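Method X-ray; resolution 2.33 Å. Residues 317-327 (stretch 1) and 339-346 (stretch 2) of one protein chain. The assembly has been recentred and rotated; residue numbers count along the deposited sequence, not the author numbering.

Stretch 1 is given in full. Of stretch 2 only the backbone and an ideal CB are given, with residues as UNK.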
# COMPACT_ATOMS: atom_id res chain seq x y z
N LEU A 317 10.61 -28.63 -10.01
CA LEU A 317 10.68 -28.77 -8.57
C LEU A 317 11.66 -27.75 -8.02
O LEU A 317 12.69 -27.47 -8.63
CB LEU A 317 11.11 -30.18 -8.15
CG LEU A 317 10.24 -31.37 -8.56
CD1 LEU A 317 10.77 -31.98 -9.83
CD2 LEU A 317 10.23 -32.41 -7.46
N ILE A 318 11.33 -27.16 -6.87
CA ILE A 318 12.25 -26.26 -6.19
C ILE A 318 12.36 -26.77 -4.76
O ILE A 318 11.34 -26.93 -4.08
CB ILE A 318 11.77 -24.80 -6.22
CG1 ILE A 318 11.58 -24.35 -7.67
CG2 ILE A 318 12.79 -23.90 -5.50
CD1 ILE A 318 11.34 -22.87 -7.85
N ASP A 319 13.59 -27.05 -4.33
CA ASP A 319 13.83 -27.67 -3.02
C ASP A 319 12.97 -28.92 -2.83
O ASP A 319 12.42 -29.16 -1.76
CB ASP A 319 13.62 -26.66 -1.89
CG ASP A 319 14.85 -25.81 -1.63
OD1 ASP A 319 15.86 -26.01 -2.34
OD2 ASP A 319 14.80 -24.95 -0.72
N ASP A 320 12.78 -29.66 -3.93
CA ASP A 320 12.06 -30.93 -3.98
C ASP A 320 10.55 -30.79 -3.81
O ASP A 320 9.87 -31.78 -3.49
CB ASP A 320 12.62 -31.95 -2.97
CG ASP A 320 12.33 -33.40 -3.38
OD1 ASP A 320 12.47 -33.72 -4.58
OD2 ASP A 320 11.96 -34.22 -2.51
N GLN A 321 9.99 -29.61 -4.04
CA GLN A 321 8.54 -29.42 -4.03
C GLN A 321 8.07 -29.23 -5.46
O GLN A 321 8.54 -28.33 -6.17
CB GLN A 321 8.12 -28.23 -3.17
CG GLN A 321 7.26 -28.62 -1.96
CD GLN A 321 5.87 -29.17 -2.34
OE1 GLN A 321 5.15 -28.63 -3.20
NE2 GLN A 321 5.48 -30.28 -1.68
N GLU A 322 7.13 -30.07 -5.88
CA GLU A 322 6.60 -29.97 -7.22
C GLU A 322 5.84 -28.67 -7.39
O GLU A 322 4.94 -28.35 -6.61
CB GLU A 322 5.71 -31.18 -7.51
CG GLU A 322 5.00 -31.11 -8.85
CD GLU A 322 4.43 -32.45 -9.29
OE1 GLU A 322 4.68 -33.48 -8.60
OE2 GLU A 322 3.74 -32.48 -10.33
N ILE A 323 6.20 -27.91 -8.41
CA ILE A 323 5.56 -26.65 -8.71
C ILE A 323 4.51 -26.80 -9.81
O ILE A 323 3.41 -26.25 -9.71
CB ILE A 323 6.63 -25.61 -9.12
CG1 ILE A 323 7.78 -25.60 -8.10
CG2 ILE A 323 6.01 -24.25 -9.33
CD1 ILE A 323 7.35 -25.21 -6.68
N GLY A 324 4.85 -27.54 -10.86
CA GLY A 324 3.97 -27.76 -11.98
C GLY A 324 4.72 -28.42 -13.12
O GLY A 324 5.90 -28.79 -13.00
N THR A 325 4.02 -28.56 -14.24
CA THR A 325 4.60 -29.17 -15.43
C THR A 325 4.46 -28.22 -16.60
O THR A 325 3.41 -27.60 -16.81
CB THR A 325 3.93 -30.52 -15.73
OG1 THR A 325 4.17 -31.41 -14.63
CG2 THR A 325 4.51 -31.13 -16.99
N TRP A 326 5.54 -28.08 -17.36
CA TRP A 326 5.59 -27.19 -18.51
C TRP A 326 6.24 -27.91 -19.68
O TRP A 326 7.09 -28.79 -19.50
CB TRP A 326 6.38 -25.91 -18.21
CG TRP A 326 5.68 -24.85 -17.38
CD1 TRP A 326 5.00 -23.76 -17.84
CD2 TRP A 326 5.63 -24.77 -15.95
NE1 TRP A 326 4.52 -23.01 -16.79
CE2 TRP A 326 4.90 -23.62 -15.62
CE3 TRP A 326 6.13 -25.58 -14.92
CZ2 TRP A 326 4.65 -23.25 -14.30
CZ3 TRP A 326 5.89 -25.21 -13.61
CH2 TRP A 326 5.16 -24.06 -13.31
N ASP A 327 5.86 -27.51 -20.89
CA ASP A 327 6.65 -27.89 -22.05
C ASP A 327 7.85 -26.97 -22.19
O ASP A 327 7.80 -25.78 -21.85
CB ASP A 327 5.82 -27.86 -23.32
CG ASP A 327 6.61 -28.38 -24.50
OD1 ASP A 327 7.43 -27.61 -25.04
OD2 ASP A 327 6.45 -29.57 -24.84
N UNK A 339 4.39 -16.13 -9.93
CA UNK A 339 2.98 -16.51 -10.03
C UNK A 339 2.74 -17.94 -9.55
O UNK A 339 1.59 -18.41 -9.58
CB UNK A 339 2.50 -16.36 -11.47
N UNK A 340 3.77 -18.64 -9.10
CA UNK A 340 3.67 -20.03 -8.67
C UNK A 340 3.72 -20.05 -7.14
O UNK A 340 4.81 -20.02 -6.56
CB UNK A 340 4.79 -20.88 -9.28
N UNK A 341 2.55 -20.09 -6.50
CA UNK A 341 2.49 -19.97 -5.05
C UNK A 341 3.14 -21.15 -4.33
O UNK A 341 3.33 -21.09 -3.11
CB UNK A 341 1.03 -19.84 -4.60
N UNK A 342 3.47 -22.22 -5.04
CA UNK A 342 4.05 -23.38 -4.39
C UNK A 342 5.56 -23.29 -4.20
O UNK A 342 6.12 -24.17 -3.54
CB UNK A 342 3.72 -24.63 -5.20
N UNK A 343 6.23 -22.27 -4.75
CA UNK A 343 7.68 -22.21 -4.57
C UNK A 343 8.01 -21.91 -3.11
O UNK A 343 7.23 -21.26 -2.40
CB UNK A 343 8.30 -21.15 -5.49
N UNK A 344 9.16 -22.40 -2.64
CA UNK A 344 9.56 -22.10 -1.25
C UNK A 344 9.73 -20.62 -0.99
O UNK A 344 9.33 -20.15 0.08
CB UNK A 344 10.87 -22.82 -0.91
N UNK A 345 10.30 -19.87 -1.94
CA UNK A 345 10.46 -18.44 -1.74
C UNK A 345 9.11 -17.72 -1.71
O UNK A 345 8.98 -16.69 -1.04
CB UNK A 345 11.35 -17.85 -2.84
N UNK A 346 8.11 -18.24 -2.42
CA UNK A 346 6.78 -17.63 -2.32
C UNK A 346 6.13 -17.96 -0.99
O UNK A 346 5.45 -17.11 -0.41
CB UNK A 346 5.88 -18.10 -3.47

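Position 339 lies beyond the reach of stretch 1: no atom of that stretch comes within 5.5 Å of its ideal CB. The contact therefore sets no preference, and almost any side chain would suit. The deposited residue is A339, which adds only a methyl.

Position 340 is different. Its CA-to-CB bond points toward stretch 1, and the ideal CB sits 3.6 Å from I323 CG2 and 5.1 Å from W326 CH2. A side chain leaving here first meets an aliphatic group and then the rim of an indole, so a chain with methylenes near the backbone would fit, whether it ended in a methyl, an amide or a carboxylate. The residue is E340. Its CB packs on I323 CG2 at 3.6 Å, and with chi1 and chi2 both m the carboxylate reaches the edge of the W326 ring, near the ring plane, where OE2 lies 3.4 Å from W326 CZ2. The other oxygen, OE1, accepts from a water at 2.6 Å; the same water donates to I323 O at 3.2 Å. No direct hydrogen bond joins the two stretches, so this water supplies a polar link between them.

At 341 the CA-to-CB bond points away, and the ideal CB finds nothing of stretch 1 within 5.5 Å. The position is an inner one of the type I turn from 340 to 343, with phi/psi of -66/-11, which small polar residues readily adopt. It is S341, chi1 p.

Position 342, the next inner residue of that turn (-85/-7), points toward the strand. Its ideal CB is 4.0 Å from I323 CD1, 4.2 Å from E322 O and 4.7 Å from Q321 OE1. An apolar start is favoured by the isoleucine methyl, while the oxygens nearby would tolerate a polar or basic end; lysine, arginine, glutamine or methionine are all plausible. The deposited K342 runs out with chi2 and chi3 both t, bringing CD within 3.7 Å of E322 O, a packing contact. Its backbone O also meets I323 CD1 at 3.5 Å.

Position 343 closes the turn, its N donating to the O of 340 at 3.2 Å. CA-to-CB points sideways, with the ideal CB 4.2 Å from I318 CD1 and 4.3 Å from I323 CD1. Since a helix starts at 344, serine, threonine, aspartate or asparagine could cap it; the two methyls favour threonine among these. T343 does both: OG1 accepts from the backbone N of 346 at 3.0 Å, and CG2 lies 4.0 Å from both I318 CD1 and I323 CD1.

Position 344, the first helical residue (-61/-39), points toward I318 and D319. Proline suits this phi, as would a small aliphatic residue. P344 places CD 3.6 Å from I318 CG2 and CG 3.9 Å from D319 CB.

Position 345 points sideways, allowing many longer chains; Q345 bends back until OE1 is 4.0 Å from I318 CG2. Position 346 is out of reach and unconstrained by stretch 1; it is Y346.

Stretch 2 339-346: AESKTPQY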
# COMPACT_ATOMS: atom_id res chain seq x y z
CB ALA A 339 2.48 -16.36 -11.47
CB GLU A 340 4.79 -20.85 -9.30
CG GLU A 340 4.82 -20.78 -10.82
CD GLU A 340 3.52 -21.28 -11.44
OE1 GLU A 340 2.90 -22.20 -10.86
OE2 GLU A 340 3.13 -20.75 -12.50
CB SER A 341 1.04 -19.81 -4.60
OG SER A 341 0.40 -21.07 -4.55
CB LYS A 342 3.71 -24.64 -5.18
CG LYS A 342 2.24 -24.98 -5.19
CD LYS A 342 2.01 -26.19 -6.08
CE LYS A 342 0.54 -26.50 -6.31
NZ LYS A 342 0.20 -27.93 -6.02
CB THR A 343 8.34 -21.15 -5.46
OG1 THR A 343 8.12 -19.84 -4.93
CG2 THR A 343 7.79 -21.23 -6.89
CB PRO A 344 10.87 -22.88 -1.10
CG PRO A 344 10.74 -23.99 -2.09
CD PRO A 344 10.06 -23.36 -3.27
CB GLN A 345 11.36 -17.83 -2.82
CG GLN A 345 10.85 -17.90 -4.26
CD GLN A 345 11.44 -19.05 -5.09
OE1 GLN A 345 11.62 -20.17 -4.60
NE2 GLN A 345 11.70 -18.78 -6.37
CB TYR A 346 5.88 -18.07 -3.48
CG TYR A 346 4.71 -17.12 -3.67
CD1 TYR A 346 4.84 -15.96 -4.41
CD2 TYR A 346 3.48 -17.35 -3.03
CE1 TYR A 346 3.79 -15.08 -4.57
CE2 TYR A 346 2.43 -16.47 -3.17
CZ TYR A 346 2.59 -15.34 -3.94
OH TYR A 346 1.55 -14.46 -4.12
O HOH W 1 1.71 -24.40 -11.68
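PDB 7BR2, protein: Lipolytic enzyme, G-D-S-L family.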